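Local coordinates for protein 3-oxosteroid 1-dehydrogenase (Sterolibacterium denitrificans, PDB 7P18) that probably introduces the 1,2-double bond into 3-oxosteroids as an FAD-dependent dehydrogenase, passing the hydrogens to an acceptor, at residues N6-I11 with P226-T231; L34-S39 with T247-K252; P232-I237 with G255-L260. All coordinates share one frame; numbering follows the deposited sequence.

Contact 1 of 3, residues N6-I11 with P226-T231; sequences NTYDVI and PLWLNT
Pro226, the first residue of 226-231, meets Tyr8 of 6-11: its CG lies 4.2 Å from Tyr8 CE2, an apolar touch made obliquely to the phenol ring. It comes just ahead of the short strand 227-228, an outermost strand of the parallel Rossmann sheet, whereas Tyr8 lies in strand 7-8, at the margin of the neighbouring mixed sheet. The benzo half of the Trp228 indole receives Tyr8 OH, which sits 3.6 Å from Trp228 CZ2, with the ring of Trp228 approached at a slant. Setting Tyr8 CG anti to its own carbonyl carbon (chi1 -56°) directs the phenol across to 226-231 and delivers its OH to CZ2 of the indole. The flat amide group of Asn6 stands at the edge of the same indole, the two planes 84° apart. Further on, Thr231 OG1 bonds back to Leu229 O at 2.8 Å, from above the carbonyl plane, within the turn that follows strand 227-228. Beyond both segments, Arg253 makes a cation-pi contact with Trp228. Across the contact itself the chemistry is van der Waals touching, by the Tyr8 hydroxyl on the indole and by Pro226 on the phenol, which implies that fit, rather than directed bonding, sets this surface seam.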
loop_
_atom_site.group_PDB
_atom_site.type_symbol
_atom_site.label_atom_id
_atom_site.label_comp_id
_atom_site.label_asym_id
_atom_site.label_seq_id
_atom_site.Cartn_x
_atom_site.Cartn_y
_atom_site.Cartn_z
ATOM N N ASN A 6 17.259 -24.420 -17.718
ATOM C CA ASN A 6 16.283 -24.227 -16.615
ATOM C C ASN A 6 17.017 -24.089 -15.276
ATOM O O ASN A 6 16.420 -24.343 -14.246
ATOM C CB ASN A 6 15.310 -25.391 -16.641
ATOM C CG ASN A 6 14.361 -25.264 -17.816
ATOM O OD1 ASN A 6 14.066 -24.149 -18.258
ATOM N ND2 ASN A 6 13.910 -26.395 -18.340
ATOM N N THR A 7 18.292 -23.718 -15.333
ATOM C CA THR A 7 19.156 -23.494 -14.150
ATOM C C THR A 7 19.632 -22.051 -14.128
ATOM O O THR A 7 20.174 -21.574 -15.155
ATOM C CB THR A 7 20.344 -24.458 -14.119
ATOM O OG1 THR A 7 19.808 -25.769 -14.260
ATOM C CG2 THR A 7 21.107 -24.381 -12.819
ATOM N N TYR A 8 19.425 -21.394 -12.986
ATOM C CA TYR A 8 19.907 -20.020 -12.710
ATOM C C TYR A 8 20.562 -20.022 -11.329
ATOM O O TYR A 8 20.298 -20.932 -10.527
ATOM C CB TYR A 8 18.732 -19.038 -12.810
ATOM C CG TYR A 8 17.995 -19.061 -14.128
ATOM C CD1 TYR A 8 17.017 -20.006 -14.394
ATOM C CD2 TYR A 8 18.284 -18.137 -15.117
ATOM C CE1 TYR A 8 16.347 -20.030 -15.607
ATOM C CE2 TYR A 8 17.613 -18.138 -16.327
ATOM C CZ TYR A 8 16.647 -19.095 -16.575
ATOM O OH TYR A 8 15.985 -19.088 -17.765
ATOM N N ASP A 9 21.365 -19.001 -11.040
ATOM C CA ASP A 9 21.877 -18.780 -9.659
ATOM C C ASP A 9 20.678 -18.482 -8.752
ATOM O O ASP A 9 20.519 -19.149 -7.694
ATOM C CB ASP A 9 22.932 -17.673 -9.660
ATOM C CG ASP A 9 24.199 -18.080 -10.401
ATOM O OD1 ASP A 9 24.443 -19.292 -10.446
ATOM O OD2 ASP A 9 24.895 -17.188 -10.904
ATOM N N VAL A 10 19.821 -17.572 -9.205
ATOM C CA VAL A 10 18.706 -17.030 -8.372
ATOM C C VAL A 10 17.389 -17.117 -9.168
ATOM O O VAL A 10 17.339 -16.608 -10.302
ATOM C CB VAL A 10 19.027 -15.586 -7.943
ATOM C CG1 VAL A 10 17.874 -14.973 -7.177
ATOM C CG2 VAL A 10 20.307 -15.521 -7.113
ATOM N N ILE A 11 16.367 -17.725 -8.573
ATOM C CA ILE A 11 14.996 -17.607 -9.109
ATOM C C ILE A 11 14.157 -16.769 -8.137
ATOM O O ILE A 11 14.057 -17.128 -6.962
ATOM C CB ILE A 11 14.382 -18.983 -9.395
ATOM C CG1 ILE A 11 15.305 -19.836 -10.263
ATOM C CG2 ILE A 11 13.026 -18.775 -10.051
ATOM C CD1 ILE A 11 14.876 -21.263 -10.351
ATOM N N PRO A 226 15.514 -12.209 -17.553
ATOM C CA PRO A 226 14.242 -12.731 -18.046
ATOM C C PRO A 226 13.154 -12.630 -16.975
ATOM O O PRO A 226 13.429 -12.867 -15.797
ATOM C CB PRO A 226 14.551 -14.184 -18.427
ATOM C CG PRO A 226 15.790 -14.536 -17.597
ATOM C CD PRO A 226 16.553 -13.240 -17.489
ATOM N N LEU A 227 11.948 -12.308 -17.424
ATOM C CA LEU A 227 10.730 -12.297 -16.598
ATOM C C LEU A 227 9.651 -13.118 -17.315
ATOM O O LEU A 227 9.176 -12.664 -18.338
ATOM C CB LEU A 227 10.298 -10.849 -16.418
ATOM C CG LEU A 227 9.287 -10.614 -15.291
ATOM C CD1 LEU A 227 9.291 -9.167 -14.843
ATOM C CD2 LEU A 227 7.880 -11.013 -15.697
ATOM N N TRP A 228 9.296 -14.271 -16.784
ATOM C CA TRP A 228 8.275 -15.150 -17.407
ATOM C C TRP A 228 6.896 -14.820 -16.839
ATOM O O TRP A 228 6.654 -15.118 -15.661
ATOM C CB TRP A 228 8.612 -16.628 -17.222
ATOM C CG TRP A 228 9.863 -17.064 -17.920
ATOM C CD1 TRP A 228 10.659 -16.324 -18.749
ATOM C CD2 TRP A 228 10.466 -18.365 -17.839
ATOM N NE1 TRP A 228 11.746 -17.065 -19.141
ATOM C CE2 TRP A 228 11.653 -18.317 -18.605
ATOM C CE3 TRP A 228 10.157 -19.540 -17.148
ATOM C CZ2 TRP A 228 12.486 -19.425 -18.745
ATOM C CZ3 TRP A 228 10.990 -20.626 -17.269
ATOM C CH2 TRP A 228 12.144 -20.561 -18.050
ATOM N N LEU A 229 6.020 -14.268 -17.677
ATOM C CA LEU A 229 4.599 -13.999 -17.323
ATOM C C LEU A 229 3.802 -15.301 -17.453
ATOM O O LEU A 229 4.302 -16.240 -18.078
ATOM C CB LEU A 229 4.043 -12.897 -18.225
ATOM C CG LEU A 229 4.728 -11.537 -18.086
ATOM C CD1 LEU A 229 4.336 -10.592 -19.196
ATOM C CD2 LEU A 229 4.376 -10.892 -16.749
ATOM N N ASN A 230 2.639 -15.358 -16.818
ATOM C CA ASN A 230 1.696 -16.494 -16.942
ATOM C C ASN A 230 2.401 -17.760 -16.479
ATOM O O ASN A 230 2.106 -18.834 -17.053
ATOM C CB ASN A 230 1.212 -16.601 -18.390
ATOM C CG ASN A 230 0.624 -15.309 -18.892
ATOM O OD1 ASN A 230 1.123 -14.713 -19.846
ATOM N ND2 ASN A 230 -0.411 -14.867 -18.225
ATOM N N THR A 231 3.305 -17.638 -15.494
ATOM C CA THR A 231 4.188 -18.741 -15.036
ATOM C C THR A 231 4.130 -18.823 -13.519
ATOM O O THR A 231 5.066 -18.421 -12.832
ATOM C CB THR A 231 5.622 -18.563 -15.560
ATOM O OG1 THR A 231 5.581 -18.500 -16.985
ATOM C CG2 THR A 231 6.535 -19.697 -15.155
#

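Contact 2 of 3, residues L34-S39 with T247-K252; sequences LVVEKS and TGIVVK. With FAD (flavin-adenine dinucleotide), chain C.
Val36 and Ile249 point at one another tip to tip, Val36 CG2 standing 4.0 Å from Ile249 CD1. Each methyl reaches across from a different sheet: Val36 from the parallel Rossmann sheet, Ile249 from the antiparallel strand 245-253 packed against it. In Ile249 the CG1 branch occupies the place between backbone N and carbonyl carbon (chi1 64°), which carries CD1 over to the valine. Val251 CG1 approaches the same methyl at 4.3 Å, so Val36 CG2 is shared by Ile249 and Val251. Just past Val36 the side chains turn to the cofactor. Glu37, bent at chi2 (57°), takes the two adenosine ribose hydroxyls on separate oxygens: FAD O3B gives a 2.7 Å bond to OE1 and O2B one of equal length to OE2. Ser39 N also donates to Glu37 OE2, on its anti side and 30° out of the carboxylate plane, while OE1 is bonded to Ser15. Lys38 lays its extended chain over one face of the adenine, its CB 3.4 Å from FAD C4A, and its NZ continues to a salt bridge with Asp302. An acidic residue at the end of the second Rossmann strand is a classic dinucleotide-binding feature. The chemistry implies a division of labour, in which apolar methyls join the sheets while the adjoining carboxylate, probably charged, fixes the ribose.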
loop_
_atom_site.group_PDB
_atom_site.type_symbol
_atom_site.label_atom_id
_atom_site.label_comp_id
_atom_site.label_asym_id
_atom_site.label_seq_id
_atom_site.Cartn_x
_atom_site.Cartn_y
_atom_site.Cartn_z
ATOM N N LEU A 34 16.384 -15.431 -12.876
ATOM C CA LEU A 34 15.059 -15.528 -13.544
ATOM C C LEU A 34 13.975 -14.993 -12.604
ATOM O O LEU A 34 13.977 -15.371 -11.410
ATOM C CB LEU A 34 14.789 -16.992 -13.877
ATOM C CG LEU A 34 13.382 -17.304 -14.388
ATOM C CD1 LEU A 34 13.132 -16.673 -15.727
ATOM C CD2 LEU A 34 13.127 -18.808 -14.432
ATOM N N VAL A 35 13.058 -14.191 -13.143
ATOM C CA VAL A 35 11.807 -13.783 -12.432
ATOM C C VAL A 35 10.618 -14.544 -13.035
ATOM O O VAL A 35 10.498 -14.530 -14.268
ATOM C CB VAL A 35 11.597 -12.272 -12.500
ATOM C CG1 VAL A 35 10.364 -11.854 -11.685
ATOM C CG2 VAL A 35 12.849 -11.538 -12.025
ATOM N N VAL A 36 9.799 -15.183 -12.209
ATOM C CA VAL A 36 8.522 -15.827 -12.654
ATOM C C VAL A 36 7.324 -15.077 -12.039
ATOM O O VAL A 36 7.337 -14.853 -10.796
ATOM C CB VAL A 36 8.487 -17.334 -12.343
ATOM C CG1 VAL A 36 9.602 -18.081 -13.078
ATOM C CG2 VAL A 36 8.500 -17.657 -10.871
ATOM N N GLU A 37 6.330 -14.746 -12.876
ATOM C CA GLU A 37 5.089 -14.005 -12.515
ATOM C C GLU A 37 3.861 -14.864 -12.886
ATOM O O GLU A 37 3.808 -15.342 -14.046
ATOM C CB GLU A 37 5.078 -12.640 -13.213
ATOM C CG GLU A 37 3.719 -11.923 -13.161
ATOM C CD GLU A 37 3.155 -11.676 -11.790
ATOM O OE1 GLU A 37 3.969 -11.300 -10.887
ATOM O OE2 GLU A 37 1.911 -11.843 -11.617
ATOM N N LYS A 38 2.968 -15.082 -11.919
ATOM C CA LYS A 38 1.723 -15.889 -12.025
ATOM C C LYS A 38 0.834 -15.288 -13.118
ATOM O O LYS A 38 0.337 -16.072 -13.932
ATOM C CB LYS A 38 1.020 -15.960 -10.668
ATOM C CG LYS A 38 -0.434 -16.444 -10.610
ATOM C CD LYS A 38 -0.801 -16.505 -9.135
ATOM C CE LYS A 38 -2.232 -16.797 -8.831
ATOM N NZ LYS A 38 -2.411 -17.093 -7.404
ATOM N N SER A 39 0.700 -13.961 -13.162
ATOM C CA SER A 39 -0.380 -13.277 -13.914
ATOM C C SER A 39 0.147 -12.863 -15.284
ATOM O O SER A 39 1.331 -13.092 -15.590
ATOM C CB SER A 39 -0.965 -12.118 -13.139
ATOM O OG SER A 39 -0.210 -10.944 -13.335
ATOM N N THR A 247 16.474 -26.074 -3.548
ATOM C CA THR A 247 17.390 -26.154 -4.718
ATOM C C THR A 247 16.683 -25.681 -5.985
ATOM O O THR A 247 17.348 -25.606 -7.041
ATOM C CB THR A 247 17.902 -27.589 -4.883
ATOM O OG1 THR A 247 16.760 -28.434 -5.017
ATOM C CG2 THR A 247 18.687 -28.045 -3.679
ATOM N N GLY A 248 15.384 -25.357 -5.891
ATOM C CA GLY A 248 14.623 -24.909 -7.063
ATOM C C GLY A 248 13.135 -24.801 -6.799
ATOM O O GLY A 248 12.707 -24.903 -5.644
ATOM N N ILE A 249 12.363 -24.638 -7.873
ATOM C CA ILE A 249 10.883 -24.570 -7.799
ATOM C C ILE A 249 10.290 -25.377 -8.952
ATOM O O ILE A 249 10.960 -25.530 -9.967
ATOM C CB ILE A 249 10.401 -23.109 -7.857
ATOM C CG1 ILE A 249 10.735 -22.431 -9.186
ATOM C CG2 ILE A 249 10.955 -22.333 -6.671
ATOM C CD1 ILE A 249 10.101 -21.062 -9.385
ATOM N N VAL A 250 9.040 -25.777 -8.787
ATOM C CA VAL A 250 8.150 -26.206 -9.910
ATOM C C VAL A 250 7.227 -25.037 -10.258
ATOM O O VAL A 250 6.563 -24.507 -9.337
ATOM C CB VAL A 250 7.314 -27.431 -9.512
ATOM C CG1 VAL A 250 6.482 -27.917 -10.697
ATOM C CG2 VAL A 250 8.193 -28.546 -8.926
ATOM N N VAL A 251 7.170 -24.684 -11.536
ATOM C CA VAL A 251 6.168 -23.744 -12.096
ATOM C C VAL A 251 5.276 -24.475 -13.110
ATOM O O VAL A 251 5.579 -25.622 -13.504
ATOM C CB VAL A 251 6.835 -22.526 -12.746
ATOM C CG1 VAL A 251 7.651 -21.751 -11.710
ATOM C CG2 VAL A 251 7.682 -22.914 -13.969
ATOM N N LYS A 252 4.188 -23.816 -13.475
ATOM C CA LYS A 252 3.289 -24.187 -14.600
ATOM C C LYS A 252 3.554 -23.178 -15.713
ATOM O O LYS A 252 3.255 -22.008 -15.530
ATOM C CB LYS A 252 1.847 -24.216 -14.102
ATOM C CG LYS A 252 0.854 -24.897 -15.025
ATOM C CD LYS A 252 -0.595 -24.745 -14.574
ATOM C CE LYS A 252 -1.541 -24.448 -15.723
ATOM N NZ LYS A 252 -2.871 -25.047 -15.477
HETATM P PA FAD C . 2.884 -7.497 -4.906
HETATM O O1A FAD C . 3.308 -6.112 -5.236
HETATM O O2A FAD C . 1.391 -7.684 -4.966
HETATM O O5B FAD C . 3.617 -8.468 -5.920
HETATM C C5B FAD C . 3.397 -9.898 -5.801
HETATM C C4B FAD C . 3.404 -10.486 -7.179
HETATM O O4B FAD C . 3.532 -11.930 -7.071
HETATM C C3B FAD C . 2.140 -10.227 -8.025
HETATM O O3B FAD C . 2.478 -9.727 -9.314
HETATM C C2B FAD C . 1.462 -11.598 -8.081
HETATM O O2B FAD C . 0.610 -11.751 -9.209
HETATM C C1B FAD C . 2.661 -12.542 -7.986
HETATM N N9A FAD C . 2.342 -13.898 -7.538
HETATM C C8A FAD C . 1.384 -14.310 -6.655
HETATM N N7A FAD C . 1.310 -15.635 -6.562
HETATM C C5A FAD C . 2.313 -16.099 -7.403
HETATM C C6A FAD C . 2.755 -17.398 -7.738
HETATM N N6A FAD C . 2.182 -18.526 -7.301
HETATM N N1A FAD C . 3.779 -17.496 -8.612
HETATM C C2A FAD C . 4.324 -16.372 -9.086
HETATM N N3A FAD C . 3.948 -15.102 -8.904
HETATM C C4A FAD C . 2.941 -15.039 -8.014
HETATM N N1 FAD C . 2.518 0.466 0.416
HETATM C C2 FAD C . 3.544 1.326 0.612
HETATM O O2 FAD C . 4.494 1.027 1.359
HETATM N N3 FAD C . 3.596 2.509 -0.009
HETATM C C4 FAD C . 2.503 3.050 -0.655
HETATM O O4 FAD C . 2.656 4.087 -1.292
HETATM C C4X FAD C . 1.381 2.203 -0.864
HETATM N N5 FAD C . 0.327 2.669 -1.514
HETATM C C5X FAD C . -0.705 1.795 -1.761
HETATM C C6 FAD C . -1.803 2.236 -2.536
HETATM C C7 FAD C . -2.808 1.365 -2.935
HETATM C C7M FAD C . -3.959 1.851 -3.791
HETATM C C8 FAD C . -2.698 0.002 -2.604
HETATM C C8M FAD C . -3.766 -0.981 -3.050
HETATM C C9 FAD C . -1.677 -0.424 -1.779
HETATM C C9A FAD C . -0.633 0.435 -1.383
HETATM N N10 FAD C . 0.429 0.026 -0.562
HETATM C C10 FAD C . 1.488 0.885 -0.299
HETATM C "C1'" FAD C . 0.585 -1.384 -0.186
HETATM C "C2'" FAD C . 1.548 -2.080 -1.173
HETATM O "O2'" FAD C . 1.155 -1.914 -2.534
HETATM C "C3'" FAD C . 1.725 -3.580 -0.878
HETATM O "O3'" FAD C . 1.779 -3.840 0.526
HETATM C "C4'" FAD C . 2.941 -4.128 -1.594
HETATM O "O4'" FAD C . 2.821 -3.803 -2.971
HETATM C "C5'" FAD C . 3.138 -5.619 -1.426
HETATM O "O5'" FAD C . 4.265 -5.969 -2.253
HETATM P P FAD C . 4.610 -7.496 -2.528
HETATM O O1P FAD C . 5.777 -7.408 -3.415
HETATM O O2P FAD C . 4.606 -8.310 -1.313
HETATM O O3P FAD C . 3.345 -7.997 -3.439
#

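Contact 3 of 3, residues P232-I237 with G255-L260; sequences PFESLI and GQTLQL. With FAD (flavin-adenine dinucleotide), chain C.
The three-stranded antiparallel meander that accompanies the Rossmann sheet supplies this contact, which spans its flanking strands at the adenine end of the FAD pocket. Strands 233-237 and 256-260 run alongside each other, their axes 8.5 Å apart at closest and 31° from parallel, with strand 245-253 between them, which side chains must bridge. Glu234 does so with its extended chain, crossing Thr257 at about a right angle to bring OE1 within 3.7 Å of Thr257 CG2. A classic beta bulge, Glu234 and Ser235 both facing Val250, falls at this end. Ile237 sends CD1 over to Gln259, 4.0 Å from its CD, and to the backbone at Leu260 O, 3.8 Å away. The Gln259 chain, bent at chi2, crosses the isoleucine at a slant and lays both CB and amide carbon against that methyl. On the cofactor side, Phe233 reads the adenine through its backbone: N donates to FAD N1A at 2.9 Å, and FAD N6A returns a bond to Phe233 O at 3.1 Å. The phenyl edge meets N6A near the ring plane, the side chain also touches Ile249, and Ser235 N stands 3.5 Å above the plane of the Phe233 ring, over its centre.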
loop_
_atom_site.group_PDB
_atom_site.type_symbol
_atom_site.label_atom_id
_atom_site.label_comp_id
_atom_site.label_asym_id
_atom_site.label_seq_id
_atom_site.Cartn_x
_atom_site.Cartn_y
_atom_site.Cartn_z
ATOM N N PRO A 232 3.022 -19.327 -12.952
ATOM C CA PRO A 232 2.879 -19.431 -11.508
ATOM C C PRO A 232 3.812 -20.469 -10.874
ATOM O O PRO A 232 3.899 -21.610 -11.351
ATOM C CB PRO A 232 1.424 -19.873 -11.301
ATOM C CG PRO A 232 1.044 -20.538 -12.613
ATOM C CD PRO A 232 1.820 -19.799 -13.667
ATOM N N PHE A 233 4.456 -20.069 -9.780
ATOM C CA PHE A 233 5.023 -21.002 -8.795
ATOM C C PHE A 233 3.938 -21.956 -8.326
ATOM O O PHE A 233 2.806 -21.506 -8.018
ATOM C CB PHE A 233 5.638 -20.213 -7.631
ATOM C CG PHE A 233 5.945 -21.049 -6.427
ATOM C CD1 PHE A 233 4.952 -21.336 -5.516
ATOM C CD2 PHE A 233 7.242 -21.495 -6.180
ATOM C CE1 PHE A 233 5.231 -22.084 -4.392
ATOM C CE2 PHE A 233 7.514 -22.231 -5.044
ATOM C CZ PHE A 233 6.513 -22.534 -4.165
ATOM N N GLU A 234 4.302 -23.230 -8.167
ATOM C CA GLU A 234 3.463 -24.265 -7.528
ATOM C C GLU A 234 4.099 -24.864 -6.282
ATOM O O GLU A 234 3.373 -25.147 -5.333
ATOM C CB GLU A 234 3.315 -25.472 -8.462
ATOM C CG GLU A 234 2.468 -25.228 -9.663
ATOM C CD GLU A 234 1.986 -26.513 -10.324
ATOM O OE1 GLU A 234 2.425 -27.666 -9.916
ATOM O OE2 GLU A 234 1.166 -26.347 -11.235
ATOM N N SER A 235 5.394 -25.161 -6.303
ATOM C CA SER A 235 6.011 -25.884 -5.168
ATOM C C SER A 235 7.528 -25.673 -5.135
ATOM O O SER A 235 8.121 -25.230 -6.099
ATOM C CB SER A 235 5.632 -27.349 -5.207
ATOM O OG SER A 235 6.166 -27.942 -6.374
ATOM N N LEU A 236 8.120 -25.987 -4.004
ATOM C CA LEU A 236 9.583 -25.896 -3.790
ATOM C C LEU A 236 10.210 -27.265 -4.113
ATOM O O LEU A 236 9.572 -28.297 -3.825
ATOM C CB LEU A 236 9.800 -25.529 -2.316
ATOM C CG LEU A 236 9.387 -24.105 -1.920
ATOM C CD1 LEU A 236 9.323 -23.947 -0.400
ATOM C CD2 LEU A 236 10.333 -23.116 -2.513
ATOM N N ILE A 237 11.405 -27.258 -4.681
ATOM C CA ILE A 237 12.273 -28.472 -4.796
ATOM C C ILE A 237 13.259 -28.440 -3.615
ATOM O O ILE A 237 13.883 -27.410 -3.394
ATOM C CB ILE A 237 12.955 -28.508 -6.176
ATOM C CG1 ILE A 237 11.891 -28.483 -7.285
ATOM C CG2 ILE A 237 13.892 -29.705 -6.287
ATOM C CD1 ILE A 237 12.420 -28.246 -8.677
ATOM N N GLY A 255 1.300 -24.050 -19.687
ATOM C CA GLY A 255 0.141 -24.892 -19.340
ATOM C C GLY A 255 0.501 -26.205 -18.677
ATOM O O GLY A 255 -0.436 -26.966 -18.453
ATOM N N GLN A 256 1.778 -26.468 -18.351
ATOM C CA GLN A 256 2.228 -27.745 -17.696
ATOM C C GLN A 256 3.453 -27.564 -16.770
ATOM O O GLN A 256 4.162 -26.556 -16.920
ATOM C CB GLN A 256 2.659 -28.717 -18.783
ATOM C CG GLN A 256 3.829 -28.173 -19.590
ATOM C CD GLN A 256 4.080 -28.981 -20.836
ATOM O OE1 GLN A 256 3.180 -29.654 -21.363
ATOM N NE2 GLN A 256 5.316 -28.894 -21.313
ATOM N N THR A 257 3.781 -28.556 -15.950
ATOM C CA THR A 257 4.813 -28.411 -14.890
ATOM C C THR A 257 6.201 -28.395 -15.518
ATOM O O THR A 257 6.460 -29.099 -16.508
ATOM C CB THR A 257 4.661 -29.451 -13.785
ATOM O OG1 THR A 257 4.833 -30.700 -14.428
ATOM C CG2 THR A 257 3.325 -29.355 -13.081
ATOM N N LEU A 258 7.068 -27.557 -14.948
ATOM C CA LEU A 258 8.473 -27.376 -15.373
ATOM C C LEU A 258 9.329 -27.219 -14.116
ATOM O O LEU A 258 8.930 -26.409 -13.207
ATOM C CB LEU A 258 8.560 -26.160 -16.292
ATOM C CG LEU A 258 9.962 -25.800 -16.764
ATOM C CD1 LEU A 258 10.592 -26.949 -17.547
ATOM C CD2 LEU A 258 9.927 -24.538 -17.598
ATOM N N GLN A 259 10.408 -27.999 -14.022
ATOM C CA GLN A 259 11.333 -28.001 -12.858
ATOM C C GLN A 259 12.427 -26.998 -13.146
ATOM O O GLN A 259 13.043 -27.105 -14.179
ATOM C CB GLN A 259 11.947 -29.374 -12.560
ATOM C CG GLN A 259 10.898 -30.435 -12.282
ATOM C CD GLN A 259 11.243 -31.265 -11.071
ATOM O OE1 GLN A 259 12.395 -31.654 -10.866
ATOM N NE2 GLN A 259 10.243 -31.507 -10.236
ATOM N N LEU A 260 12.635 -26.031 -12.244
ATOM C CA LEU A 260 13.666 -24.984 -12.399
ATOM C C LEU A 260 14.670 -25.119 -11.259
ATOM O O LEU A 260 14.239 -25.301 -10.128
ATOM C CB LEU A 260 12.975 -23.616 -12.368
ATOM C CG LEU A 260 11.982 -23.344 -13.500
ATOM C CD1 LEU A 260 11.359 -21.971 -13.340
ATOM C CD2 LEU A 260 12.671 -23.417 -14.854
HETATM P PA FAD C . 2.884 -7.497 -4.906
HETATM O O1A FAD C . 3.308 -6.112 -5.236
HETATM O O2A FAD C . 1.391 -7.684 -4.966
HETATM O O5B FAD C . 3.617 -8.468 -5.920
HETATM C C5B FAD C . 3.397 -9.898 -5.801
HETATM C C4B FAD C . 3.404 -10.486 -7.179
HETATM O O4B FAD C . 3.532 -11.930 -7.071
HETATM C C3B FAD C . 2.140 -10.227 -8.025
HETATM O O3B FAD C . 2.478 -9.727 -9.314
HETATM C C2B FAD C . 1.462 -11.598 -8.081
HETATM O O2B FAD C . 0.610 -11.751 -9.209
HETATM C C1B FAD C . 2.661 -12.542 -7.986
HETATM N N9A FAD C . 2.342 -13.898 -7.538
HETATM C C8A FAD C . 1.384 -14.310 -6.655
HETATM N N7A FAD C . 1.310 -15.635 -6.562
HETATM C C5A FAD C . 2.313 -16.099 -7.403
HETATM C C6A FAD C . 2.755 -17.398 -7.738
HETATM N N6A FAD C . 2.182 -18.526 -7.301
HETATM N N1A FAD C . 3.779 -17.496 -8.612
HETATM C C2A FAD C . 4.324 -16.372 -9.086
HETATM N N3A FAD C . 3.948 -15.102 -8.904
HETATM C C4A FAD C . 2.941 -15.039 -8.014
HETATM N N1 FAD C . 2.518 0.466 0.416
HETATM C C2 FAD C . 3.544 1.326 0.612
HETATM O O2 FAD C . 4.494 1.027 1.359
HETATM N N3 FAD C . 3.596 2.509 -0.009
HETATM C C4 FAD C . 2.503 3.050 -0.655
HETATM O O4 FAD C . 2.656 4.087 -1.292
HETATM C C4X FAD C . 1.381 2.203 -0.864
HETATM N N5 FAD C . 0.327 2.669 -1.514
HETATM C C5X FAD C . -0.705 1.795 -1.761
HETATM C C6 FAD C . -1.803 2.236 -2.536
HETATM C C7 FAD C . -2.808 1.365 -2.935
HETATM C C7M FAD C . -3.959 1.851 -3.791
HETATM C C8 FAD C . -2.698 0.002 -2.604
HETATM C C8M FAD C . -3.766 -0.981 -3.050
HETATM C C9 FAD C . -1.677 -0.424 -1.779
HETATM C C9A FAD C . -0.633 0.435 -1.383
HETATM N N10 FAD C . 0.429 0.026 -0.562
HETATM C C10 FAD C . 1.488 0.885 -0.299
HETATM C "C1'" FAD C . 0.585 -1.384 -0.186
HETATM C "C2'" FAD C . 1.548 -2.080 -1.173
HETATM O "O2'" FAD C . 1.155 -1.914 -2.534
HETATM C "C3'" FAD C . 1.725 -3.580 -0.878
HETATM O "O3'" FAD C . 1.779 -3.840 0.526
HETATM C "C4'" FAD C . 2.941 -4.128 -1.594
HETATM O "O4'" FAD C . 2.821 -3.803 -2.971
HETATM C "C5'" FAD C . 3.138 -5.619 -1.426
HETATM O "O5'" FAD C . 4.265 -5.969 -2.253
HETATM P P FAD C . 4.610 -7.496 -2.528
HETATM O O1P FAD C . 5.777 -7.408 -3.415
HETATM O O2P FAD C . 4.606 -8.310 -1.313
HETATM O O3P FAD C . 3.345 -7.997 -3.439
#

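Contact 2 is the buried member of the set, while contacts 1 and 3 lie at the surface. Strand 33-36 pairs with strand 227-228, probably through a hydrogen bond from Trp228 N to Val35 O, so contacts 1 and 2 share the Rossmann sheet. Contacts 2 and 3 share the meander, and both reach FAD at its adenosine half. Contacts 1 and 3 meet in the mixed sheet, where strand 7-8 neighbours 256-262. Chemistry follows place: methyl against methyl in the interior, beside a carboxylate grip on the ribose, in contact 2; aromatic groups at the sheet margin in contact 1; polar chains mixed with methyls over the meander in contact 3. Residues 226-231 lead directly into 232-237.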